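Local coordinates for protein RNA-dependent RNA Polymerase (PDB 6TZ0) that probably makes the viral RNA by RNA-templated polymerisation of ribonucleotides, both the plus strands of transcription and the minus strands of genome replication, at residues R951-L956 with F1111-A1116; Q1095-Y1100 with R1126-Y1131; N1082-S1087 with Q1121-R1126; S1078-Y1083 with Y1139-S1144. All blocks are in the same frame, centred on the assembly; numbering follows the deposited sequence.

How the interactions relate
Read from the N terminus, the chain passes 951-956 first, and interaction 1 closes its long loop at 1111-1116, joining helix 945-958 to helix 1107-1114. This loop crosses the other three. Interactions 4 and 3 start from overlapping segments at and just after the C-terminal end of helix 1074-1080; interaction 3 returns at 1121-1126, whereas interaction 4 closes only at 1139-1144, beyond helix 1118-1132. Interaction 2 lies within the span of interaction 4 and crosses interaction 3. Helix 1118-1132 carries one side of both interactions 2 and 3, which share Arg1126, and Phe1111 links it to interaction 1. Together the contacts tie a run of C-terminal-region helices to strand 1141-1142.

Interaction 1 (R951-L956 with F1111-A1116); sequences RAASDL and FVAISA
Ala952 and Ala1113 meet where helix 945-958 packs against the last turn of helix 1107-1114, a helix-helix contact made mainly by alanines. The small side chains let the backbones come close: the two CA atoms are 5.0 Å apart. In this tight part Ala952 CB points at the other helix and lies 3.7 Å from Ala1113 N and 4.0 Å from Ala1113 CB. The methyl of Ala1113 points back toward the backbone of helix 945-958, where its CB is 3.8 Å from Ala953 N; Ala953 CB stands farther off to one side. No hydrogen bond joins the two segments, but just outside them Ser949 OG bonds to Ala1113 O, adding a polar tie between the same two helices. The solvent side is looser. Val1112 is exposed, and only its CB and CG1 reach across, with CG1 anti to the backbone N (chi1 177°) and 3.7 Å from Ala952 CB. Arg951 leads away into solvent, and Asp955 forms a salt bridge with Arg959 of its own chain. Phe1111 turns its ring the other way, onto Gln1121, Leu1124 and Leu1125 of helix 1118-1132, giving helix 1107-1114 a second packed side. At the buried end Leu956, which also touches Leu963 and Leu1106, sets its CD1 branch 4.2 Å from Ala1113 CB.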
# COMPACT_ATOMS: atom_id res chain seq x y z
N ARG A 951 1.13 -34.94 -11.26
CA ARG A 951 1.38 -36.25 -11.86
C ARG A 951 2.69 -36.85 -11.37
O ARG A 951 2.75 -38.04 -11.04
CB ARG A 951 1.37 -36.14 -13.39
CG ARG A 951 1.77 -37.40 -14.15
CD ARG A 951 0.70 -38.49 -14.11
NE ARG A 951 0.84 -39.38 -12.96
CZ ARG A 951 -0.05 -40.31 -12.63
NH1 ARG A 951 -1.14 -40.49 -13.37
NH2 ARG A 951 0.15 -41.07 -11.56
N ALA A 952 3.75 -36.04 -11.30
CA ALA A 952 5.03 -36.55 -10.81
C ALA A 952 4.99 -36.83 -9.32
O ALA A 952 5.67 -37.75 -8.85
CB ALA A 952 6.14 -35.56 -11.13
N ALA A 953 4.19 -36.08 -8.56
CA ALA A 953 4.02 -36.37 -7.14
C ALA A 953 3.28 -37.68 -6.93
O ALA A 953 3.64 -38.47 -6.04
CB ALA A 953 3.29 -35.23 -6.45
N SER A 954 2.27 -37.96 -7.75
CA SER A 954 1.59 -39.25 -7.68
C SER A 954 2.50 -40.39 -8.14
O SER A 954 2.42 -41.51 -7.62
CB SER A 954 0.32 -39.22 -8.52
OG SER A 954 -0.32 -40.48 -8.52
N ASP A 955 3.39 -40.11 -9.10
CA ASP A 955 4.36 -41.10 -9.56
C ASP A 955 5.36 -41.43 -8.46
O ASP A 955 5.76 -42.59 -8.30
CB ASP A 955 5.07 -40.57 -10.80
CG ASP A 955 5.79 -41.66 -11.58
OD1 ASP A 955 5.68 -42.85 -11.21
OD2 ASP A 955 6.47 -41.32 -12.57
N LEU A 956 5.78 -40.43 -7.69
CA LEU A 956 6.60 -40.69 -6.51
C LEU A 956 5.81 -41.40 -5.41
O LEU A 956 6.38 -42.18 -4.64
CB LEU A 956 7.17 -39.39 -5.97
CG LEU A 956 8.26 -38.77 -6.82
CD1 LEU A 956 8.53 -37.37 -6.36
CD2 LEU A 956 9.51 -39.60 -6.67
N PHE A 1111 12.30 -33.70 -9.30
CA PHE A 1111 12.49 -32.39 -9.93
C PHE A 1111 11.23 -31.89 -10.63
O PHE A 1111 10.96 -30.68 -10.61
CB PHE A 1111 13.65 -32.46 -10.92
CG PHE A 1111 14.98 -32.55 -10.26
CD1 PHE A 1111 15.17 -32.05 -8.99
CD2 PHE A 1111 16.03 -33.18 -10.89
CE1 PHE A 1111 16.39 -32.14 -8.37
CE2 PHE A 1111 17.26 -33.28 -10.28
CZ PHE A 1111 17.43 -32.75 -9.01
N VAL A 1112 10.47 -32.78 -11.25
CA VAL A 1112 9.23 -32.37 -11.90
C VAL A 1112 8.15 -32.04 -10.87
O VAL A 1112 7.37 -31.10 -11.05
CB VAL A 1112 8.78 -33.44 -12.92
CG1 VAL A 1112 7.45 -33.08 -13.58
CG2 VAL A 1112 9.82 -33.61 -13.99
N ALA A 1113 8.10 -32.78 -9.75
CA ALA A 1113 7.10 -32.52 -8.73
C ALA A 1113 7.38 -31.21 -7.99
O ALA A 1113 6.44 -30.48 -7.65
CB ALA A 1113 7.03 -33.68 -7.75
N ILE A 1114 8.65 -30.90 -7.74
CA ILE A 1114 8.98 -29.58 -7.19
C ILE A 1114 8.85 -28.51 -8.27
O ILE A 1114 8.59 -27.34 -7.95
CB ILE A 1114 10.39 -29.63 -6.56
CG1 ILE A 1114 10.47 -30.74 -5.53
CG2 ILE A 1114 10.77 -28.34 -5.85
CD1 ILE A 1114 9.45 -30.65 -4.48
N SER A 1115 8.97 -28.91 -9.54
CA SER A 1115 8.85 -28.05 -10.73
C SER A 1115 9.87 -26.92 -10.73
O SER A 1115 9.58 -25.81 -11.19
CB SER A 1115 7.43 -27.49 -10.91
OG SER A 1115 7.18 -26.49 -9.95
N ALA A 1116 11.06 -27.19 -10.22
CA ALA A 1116 12.14 -26.21 -10.28
C ALA A 1116 12.77 -26.22 -11.67
O ALA A 1116 12.71 -27.21 -12.40
CB ALA A 1116 13.19 -26.51 -9.21

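Interaction 2 (Q1095-Y1100 with R1126-Y1131); sequences QGYKIY and RAFAYY
Over the centre of one face of the Tyr1097 ring lies Tyr1131 CD2, 3.6 Å from Tyr1097 CZ, while Phe1128 CD1 sits at the edge of the Tyr1097 ring, near its plane. The two tyrosines form a T-shaped pair: the rim of Tyr1131 is directed into the face of Tyr1097, the planes stand at 86°, and the ring centroids are 4.9 Å apart. Tyr1100 receives something different. Phe1128 CB stands over the centre of one face in a CH-pi contact, 3.7 Å from the centroid of the Tyr1100 ring. The Tyr1100 and Phe1128 rings themselves are almost parallel, at 19°, but slid so far apart that they barely overlap; Tyr1100 CB and Gly1096 O lie over one face of Phe1128. Phe1128 is the wedge of the contact. Its CG is anti to the carbonyl carbon; the ring beyond it lies between Tyr1097 and Tyr1100 and reaches the backbone of helix 1091-1101, where CE1 is 3.3 Å from Tyr1097 N and CZ is 3.4 Å from Gly1096 C. Gly1096 has no side chain between the ring and the peptide. Phe1093 extends the cluster, meeting the Phe1128 ring and pairing edge-to-face with Tyr1131. No hydrogen bond crosses the contact. The arrangement is an aromatic helix-helix crossing: segments 1095-1100 and 1126-1131 of helices 1091-1101 and 1118-1132 cross at -75°, their axes 10.5 Å apart, a separation filled by rings within the C-terminal region of the polymerase.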
# COMPACT_ATOMS: atom_id res chain seq x y z
N GLN A 1095 13.34 -34.23 2.11
CA GLN A 1095 12.72 -35.22 1.24
C GLN A 1095 13.56 -35.48 -0.00
O GLN A 1095 13.64 -36.63 -0.47
CB GLN A 1095 11.31 -34.77 0.87
CG GLN A 1095 10.35 -34.77 2.06
CD GLN A 1095 9.00 -34.16 1.74
OE1 GLN A 1095 8.78 -33.65 0.64
NE2 GLN A 1095 8.10 -34.19 2.70
N GLY A 1096 14.25 -34.46 -0.50
CA GLY A 1096 15.13 -34.66 -1.64
C GLY A 1096 16.35 -35.49 -1.30
O GLY A 1096 16.83 -36.27 -2.12
N TYR A 1097 16.89 -35.34 -0.09
CA TYR A 1097 18.05 -36.12 0.27
C TYR A 1097 17.66 -37.55 0.62
O TYR A 1097 18.45 -38.48 0.44
CB TYR A 1097 18.79 -35.46 1.43
CG TYR A 1097 20.10 -36.12 1.78
CD1 TYR A 1097 21.21 -35.99 0.95
CD2 TYR A 1097 20.23 -36.88 2.94
CE1 TYR A 1097 22.40 -36.60 1.27
CE2 TYR A 1097 21.42 -37.49 3.26
CZ TYR A 1097 22.50 -37.34 2.42
OH TYR A 1097 23.69 -37.94 2.74
N LYS A 1098 16.42 -37.74 1.09
CA LYS A 1098 15.90 -39.09 1.26
C LYS A 1098 15.75 -39.80 -0.08
O LYS A 1098 16.15 -40.97 -0.22
CB LYS A 1098 14.56 -39.05 1.99
CG LYS A 1098 14.68 -38.70 3.46
CD LYS A 1098 13.32 -38.65 4.13
CE LYS A 1098 13.43 -38.19 5.57
NZ LYS A 1098 14.15 -39.19 6.40
N ILE A 1099 15.20 -39.12 -1.09
CA ILE A 1099 15.08 -39.75 -2.40
C ILE A 1099 16.42 -39.78 -3.14
O ILE A 1099 16.61 -40.57 -4.07
CB ILE A 1099 13.94 -39.05 -3.19
CG1 ILE A 1099 13.52 -39.85 -4.43
CG2 ILE A 1099 14.33 -37.68 -3.62
CD1 ILE A 1099 12.94 -41.18 -4.13
N TYR A 1100 17.40 -38.98 -2.70
CA TYR A 1100 18.75 -39.04 -3.24
C TYR A 1100 19.50 -40.26 -2.73
O TYR A 1100 20.17 -40.95 -3.50
CB TYR A 1100 19.49 -37.75 -2.89
CG TYR A 1100 20.93 -37.69 -3.32
CD1 TYR A 1100 21.27 -37.46 -4.65
CD2 TYR A 1100 21.96 -37.82 -2.40
CE1 TYR A 1100 22.60 -37.39 -5.04
CE2 TYR A 1100 23.28 -37.75 -2.78
CZ TYR A 1100 23.60 -37.54 -4.10
OH TYR A 1100 24.91 -37.47 -4.48
N ARG A 1126 24.07 -30.27 -6.50
CA ARG A 1126 25.32 -29.95 -5.82
C ARG A 1126 25.11 -29.78 -4.32
O ARG A 1126 26.03 -30.05 -3.54
CB ARG A 1126 25.95 -28.71 -6.43
CG ARG A 1126 26.39 -28.92 -7.86
CD ARG A 1126 26.96 -27.66 -8.49
NE ARG A 1126 28.25 -27.28 -7.92
CZ ARG A 1126 28.91 -26.17 -8.24
NH1 ARG A 1126 28.39 -25.33 -9.12
NH2 ARG A 1126 30.08 -25.90 -7.68
N ALA A 1127 23.91 -29.37 -3.90
CA ALA A 1127 23.60 -29.30 -2.48
C ALA A 1127 23.56 -30.68 -1.84
O ALA A 1127 24.07 -30.87 -0.73
CB ALA A 1127 22.27 -28.57 -2.27
N PHE A 1128 22.98 -31.67 -2.54
CA PHE A 1128 23.01 -33.03 -2.00
C PHE A 1128 24.43 -33.59 -1.98
O PHE A 1128 24.80 -34.31 -1.05
CB PHE A 1128 22.14 -33.99 -2.80
CG PHE A 1128 20.71 -33.60 -2.85
CD1 PHE A 1128 20.00 -33.41 -1.68
CD2 PHE A 1128 20.04 -33.56 -4.05
CE1 PHE A 1128 18.68 -33.06 -1.72
CE2 PHE A 1128 18.72 -33.25 -4.10
CZ PHE A 1128 18.03 -32.99 -2.93
N ALA A 1129 25.22 -33.26 -3.01
CA ALA A 1129 26.60 -33.75 -3.06
C ALA A 1129 27.44 -33.12 -1.95
O ALA A 1129 28.36 -33.77 -1.43
CB ALA A 1129 27.21 -33.47 -4.43
N TYR A 1130 27.14 -31.89 -1.57
CA TYR A 1130 27.90 -31.28 -0.49
C TYR A 1130 27.37 -31.68 0.88
O TYR A 1130 28.08 -31.55 1.88
CB TYR A 1130 27.91 -29.76 -0.63
CG TYR A 1130 28.97 -29.10 0.21
CD1 TYR A 1130 30.30 -29.14 -0.18
CD2 TYR A 1130 28.66 -28.48 1.41
CE1 TYR A 1130 31.29 -28.56 0.59
CE2 TYR A 1130 29.64 -27.90 2.18
CZ TYR A 1130 30.94 -27.93 1.76
OH TYR A 1130 31.91 -27.34 2.54
N TYR A 1131 26.12 -32.14 0.96
CA TYR A 1131 25.68 -32.65 2.25
C TYR A 1131 26.16 -34.08 2.49
O TYR A 1131 26.39 -34.46 3.64
CB TYR A 1131 24.16 -32.58 2.36
CG TYR A 1131 23.63 -32.91 3.74
CD1 TYR A 1131 23.72 -31.99 4.78
CD2 TYR A 1131 23.02 -34.13 3.99
CE1 TYR A 1131 23.24 -32.28 6.03
CE2 TYR A 1131 22.53 -34.43 5.25
CZ TYR A 1131 22.64 -33.50 6.26
OH TYR A 1131 22.16 -33.79 7.51

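Interaction 3 (N1082-S1087 with Q1121-R1126); sequences NYHKFS and QGILLR
Tyr1083 reaches from the loop after helix 1074-1080 onto helix 1118-1132, its tip ending at Arg1126. From CB, the side chain leaves with CG anti to the backbone N (chi1 -171°), and CG rests on the methyl of Ala1127. Next on the ring, CD2 is 4.1 Å from Ile1123 CG2 and CE2 is 3.6 Å from Ile1123 O. Farther out, CZ comes 3.7 Å from Arg1126 O, and the backbone C of Arg1126 lies over one ring face. At the tip, OH is 3.4 Å from Arg1126 CB, a packing contact. Tyr1130 covers more of the buried ring. Beside it, the exposed His1084 turns the edge of its imidazole, at CD2, to Ile1123 CG2. Phe1086 makes the second anchor: Leu1124 CD1 stands over the centre of its ring, 3.6 Å from the centroid, in a CH-pi contact. The backbone bond from Tyr1083 N to Phe1086 O, 3.1 Å long, closes the loop between these two aromatics. Leu1124 in turn leans on Phe1110 of helix 1107-1114. This is loop-on-helix packing, two aromatic residues of an irregular connection laid on one side of a helix.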
# COMPACT_ATOMS: atom_id res chain seq x y z
N ASN A 1082 22.34 -22.49 4.76
CA ASN A 1082 21.86 -23.10 3.54
C ASN A 1082 23.01 -23.49 2.60
O ASN A 1082 24.18 -23.34 2.93
CB ASN A 1082 20.88 -22.13 2.86
CG ASN A 1082 21.44 -20.73 2.74
OD1 ASN A 1082 22.61 -20.48 3.04
ND2 ASN A 1082 20.60 -19.80 2.31
N TYR A 1083 22.66 -24.01 1.43
CA TYR A 1083 23.67 -24.16 0.39
C TYR A 1083 23.83 -22.86 -0.38
O TYR A 1083 24.89 -22.23 -0.35
CB TYR A 1083 23.30 -25.32 -0.54
CG TYR A 1083 24.40 -25.68 -1.52
CD1 TYR A 1083 25.55 -26.33 -1.08
CD2 TYR A 1083 24.29 -25.39 -2.87
CE1 TYR A 1083 26.56 -26.66 -1.96
CE2 TYR A 1083 25.29 -25.72 -3.76
CZ TYR A 1083 26.42 -26.36 -3.29
OH TYR A 1083 27.43 -26.69 -4.16
N HIS A 1084 22.78 -22.43 -1.09
CA HIS A 1084 22.64 -21.05 -1.52
C HIS A 1084 21.38 -20.40 -0.97
O HIS A 1084 21.46 -19.34 -0.35
CB HIS A 1084 22.67 -20.95 -3.06
CG HIS A 1084 24.01 -21.24 -3.65
ND1 HIS A 1084 25.08 -20.36 -3.53
CD2 HIS A 1084 24.47 -22.30 -4.35
CE1 HIS A 1084 26.13 -20.88 -4.13
NE2 HIS A 1084 25.79 -22.05 -4.64
N LYS A 1085 20.23 -21.03 -1.18
CA LYS A 1085 19.00 -20.63 -0.53
C LYS A 1085 18.35 -21.78 0.23
O LYS A 1085 17.75 -21.55 1.29
CB LYS A 1085 18.00 -20.07 -1.55
CG LYS A 1085 16.74 -19.44 -0.94
CD LYS A 1085 15.87 -18.74 -1.98
CE LYS A 1085 15.09 -19.73 -2.82
NZ LYS A 1085 14.04 -20.41 -2.01
N PHE A 1086 18.51 -23.01 -0.25
CA PHE A 1086 17.88 -24.18 0.35
C PHE A 1086 18.59 -24.51 1.66
O PHE A 1086 19.72 -25.00 1.65
CB PHE A 1086 17.97 -25.36 -0.62
CG PHE A 1086 17.31 -25.11 -1.93
CD1 PHE A 1086 15.94 -25.26 -2.08
CD2 PHE A 1086 18.06 -24.72 -3.03
CE1 PHE A 1086 15.33 -25.02 -3.30
CE2 PHE A 1086 17.45 -24.48 -4.26
CZ PHE A 1086 16.09 -24.64 -4.39
N SER A 1087 17.93 -24.25 2.78
CA SER A 1087 18.51 -24.66 4.05
C SER A 1087 18.31 -26.16 4.24
O SER A 1087 17.42 -26.77 3.66
CB SER A 1087 17.90 -23.89 5.22
OG SER A 1087 16.57 -24.30 5.46
N GLN A 1121 17.88 -26.92 -10.37
CA GLN A 1121 18.12 -28.36 -10.39
C GLN A 1121 19.60 -28.69 -10.19
O GLN A 1121 19.95 -29.55 -9.37
CB GLN A 1121 17.61 -28.92 -11.72
CG GLN A 1121 17.94 -30.34 -12.01
CD GLN A 1121 17.27 -30.83 -13.28
OE1 GLN A 1121 16.54 -30.09 -13.94
NE2 GLN A 1121 17.53 -32.09 -13.64
N GLY A 1122 20.48 -27.99 -10.91
CA GLY A 1122 21.90 -28.20 -10.73
C GLY A 1122 22.41 -27.76 -9.37
O GLY A 1122 23.23 -28.45 -8.75
N ILE A 1123 21.91 -26.62 -8.88
CA ILE A 1123 22.28 -26.12 -7.55
C ILE A 1123 21.86 -27.12 -6.47
O ILE A 1123 22.61 -27.39 -5.53
CB ILE A 1123 21.66 -24.73 -7.32
CG1 ILE A 1123 22.31 -23.70 -8.24
CG2 ILE A 1123 21.82 -24.27 -5.88
CD1 ILE A 1123 21.54 -22.39 -8.31
N LEU A 1124 20.71 -27.75 -6.64
CA LEU A 1124 20.20 -28.63 -5.61
C LEU A 1124 20.85 -30.01 -5.67
O LEU A 1124 21.06 -30.63 -4.61
CB LEU A 1124 18.67 -28.65 -5.74
CG LEU A 1124 17.70 -29.24 -4.72
CD1 LEU A 1124 16.61 -28.24 -4.50
CD2 LEU A 1124 17.06 -30.42 -5.34
N LEU A 1125 21.25 -30.48 -6.86
CA LEU A 1125 22.11 -31.67 -6.94
C LEU A 1125 23.46 -31.44 -6.28
O LEU A 1125 23.96 -32.31 -5.55
CB LEU A 1125 22.31 -32.09 -8.39
CG LEU A 1125 21.13 -32.77 -9.08
CD1 LEU A 1125 21.42 -32.96 -10.56
CD2 LEU A 1125 20.86 -34.11 -8.42
N ARG A 1126 24.07 -30.27 -6.50
CA ARG A 1126 25.32 -29.95 -5.82
C ARG A 1126 25.11 -29.78 -4.32
O ARG A 1126 26.03 -30.05 -3.54
CB ARG A 1126 25.95 -28.71 -6.43
CG ARG A 1126 26.39 -28.92 -7.86
CD ARG A 1126 26.96 -27.66 -8.49
NE ARG A 1126 28.25 -27.28 -7.92
CZ ARG A 1126 28.91 -26.17 -8.24
NH1 ARG A 1126 28.39 -25.33 -9.12
NH2 ARG A 1126 30.08 -25.90 -7.68

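Interaction 4 (S1078-Y1083 with Y1139-S1144); sequences SIRGNY and YHYVLS
Arg1080 and Tyr1141 cross at about a right angle, the arginine chain passing over one face of the ring. Its CG, anti to the backbone N (chi1 -180°), lies 3.5 Å from Tyr1141 CE1 in a CH-pi contact offset toward the rim. The chain bends at chi2 (-104°), which sets CD; farther along, the guanidinium makes an off-centre cation-pi contact, with CZ 4.2 Å from the centroid of Tyr1141 and the two planes 39° apart. Tyr1141 CE2 sits over one guanidinium face. His1140 is turned differently: one face of its imidazole is presented to Arg1080 O, which is 3.4 Å from His1140 CD2. The backbones are joined where the helix ends, by a 2.7 Å hydrogen bond from Tyr1139 N to Ile1079 O. Beside it Ile1079 CD1 meets Tyr1139 CB obliquely, at 4.2 Å, while the hydroxyl of Tyr1139 is hydrogen-bonded to that of Tyr1022. The contact joins the C-terminal end of helix 1074-1080 to strand 1141-1142 and the residues just before it; the strand pairs antiparallel with strand 867-868, and helix 1174-1188 packs on Ile1079 through Leu1177 and Ile1180 and on Tyr1141 through Ile1180 and Leu1184.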
# COMPACT_ATOMS: atom_id res chain seq x y z
N SER A 1078 27.41 -23.13 4.62
CA SER A 1078 26.95 -24.50 4.65
C SER A 1078 26.70 -24.97 6.07
O SER A 1078 25.59 -25.35 6.43
CB SER A 1078 27.97 -25.41 3.97
OG SER A 1078 29.15 -25.48 4.74
N ILE A 1079 27.74 -24.93 6.91
CA ILE A 1079 27.58 -25.41 8.27
C ILE A 1079 26.81 -24.40 9.11
O ILE A 1079 26.29 -24.76 10.17
CB ILE A 1079 28.95 -25.78 8.87
CG1 ILE A 1079 29.89 -24.58 8.99
CG2 ILE A 1079 29.62 -26.86 8.04
CD1 ILE A 1079 29.99 -24.03 10.39
N ARG A 1080 26.70 -23.15 8.66
CA ARG A 1080 25.80 -22.23 9.34
C ARG A 1080 24.36 -22.43 8.87
O ARG A 1080 23.50 -22.85 9.65
CB ARG A 1080 26.26 -20.78 9.10
CG ARG A 1080 25.41 -19.70 9.75
CD ARG A 1080 24.52 -18.96 8.78
NE ARG A 1080 23.82 -17.86 9.43
CZ ARG A 1080 24.33 -16.64 9.55
NH1 ARG A 1080 25.54 -16.37 9.07
NH2 ARG A 1080 23.64 -15.68 10.16
N GLY A 1081 24.09 -22.15 7.60
CA GLY A 1081 22.74 -22.18 7.10
C GLY A 1081 22.49 -23.11 5.92
O GLY A 1081 22.45 -24.33 6.06
N ASN A 1082 22.34 -22.49 4.76
CA ASN A 1082 21.86 -23.10 3.54
C ASN A 1082 23.01 -23.49 2.60
O ASN A 1082 24.18 -23.34 2.93
CB ASN A 1082 20.88 -22.13 2.86
CG ASN A 1082 21.44 -20.73 2.74
OD1 ASN A 1082 22.61 -20.48 3.04
ND2 ASN A 1082 20.60 -19.80 2.31
N TYR A 1083 22.66 -24.01 1.43
CA TYR A 1083 23.67 -24.16 0.39
C TYR A 1083 23.83 -22.86 -0.38
O TYR A 1083 24.89 -22.23 -0.35
CB TYR A 1083 23.30 -25.32 -0.54
CG TYR A 1083 24.40 -25.68 -1.52
CD1 TYR A 1083 25.55 -26.33 -1.08
CD2 TYR A 1083 24.29 -25.39 -2.87
CE1 TYR A 1083 26.56 -26.66 -1.96
CE2 TYR A 1083 25.29 -25.72 -3.76
CZ TYR A 1083 26.42 -26.36 -3.29
OH TYR A 1083 27.43 -26.69 -4.16
N TYR A 1139 26.40 -25.59 12.69
CA TYR A 1139 26.50 -24.85 13.94
C TYR A 1139 25.31 -23.93 14.23
O TYR A 1139 24.93 -23.80 15.40
CB TYR A 1139 27.81 -24.07 13.96
CG TYR A 1139 28.19 -23.69 15.35
CD1 TYR A 1139 28.57 -24.67 16.25
CD2 TYR A 1139 28.19 -22.37 15.78
CE1 TYR A 1139 28.92 -24.36 17.53
CE2 TYR A 1139 28.55 -22.04 17.06
CZ TYR A 1139 28.91 -23.04 17.93
OH TYR A 1139 29.27 -22.74 19.21
N HIS A 1140 24.73 -23.30 13.20
CA HIS A 1140 23.41 -22.64 13.25
C HIS A 1140 23.36 -21.49 14.26
O HIS A 1140 22.73 -21.57 15.31
CB HIS A 1140 22.29 -23.65 13.55
CG HIS A 1140 22.04 -24.63 12.44
ND1 HIS A 1140 22.72 -25.82 12.34
CD2 HIS A 1140 21.18 -24.59 11.40
CE1 HIS A 1140 22.28 -26.48 11.28
NE2 HIS A 1140 21.35 -25.75 10.69
N TYR A 1141 24.04 -20.41 13.92
CA TYR A 1141 23.85 -19.15 14.63
C TYR A 1141 22.99 -18.20 13.80
O TYR A 1141 22.80 -18.38 12.60
CB TYR A 1141 25.19 -18.49 14.97
CG TYR A 1141 26.05 -18.10 13.78
CD1 TYR A 1141 26.94 -19.00 13.21
CD2 TYR A 1141 26.00 -16.82 13.26
CE1 TYR A 1141 27.73 -18.63 12.15
CE2 TYR A 1141 26.79 -16.45 12.20
CZ TYR A 1141 27.65 -17.36 11.65
OH TYR A 1141 28.44 -17.00 10.59
N VAL A 1142 22.44 -17.18 14.47
CA VAL A 1142 21.58 -16.17 13.85
C VAL A 1142 22.02 -14.79 14.32
O VAL A 1142 22.05 -14.53 15.53
CB VAL A 1142 20.09 -16.39 14.18
CG1 VAL A 1142 19.26 -15.24 13.65
CG2 VAL A 1142 19.57 -17.69 13.60
N LEU A 1143 22.37 -13.91 13.38
CA LEU A 1143 22.51 -12.48 13.63
C LEU A 1143 21.48 -11.72 12.79
O LEU A 1143 20.61 -12.31 12.16
CB LEU A 1143 23.91 -11.97 13.31
CG LEU A 1143 25.04 -12.11 14.33
CD1 LEU A 1143 24.59 -11.64 15.70
CD2 LEU A 1143 25.62 -13.48 14.39
N SER A 1144 21.59 -10.40 12.79
CA SER A 1144 20.66 -9.53 12.09
C SER A 1144 21.41 -8.36 11.48
O SER A 1144 22.43 -7.92 12.02
CB SER A 1144 19.57 -9.02 13.03
OG SER A 1144 18.67 -8.16 12.37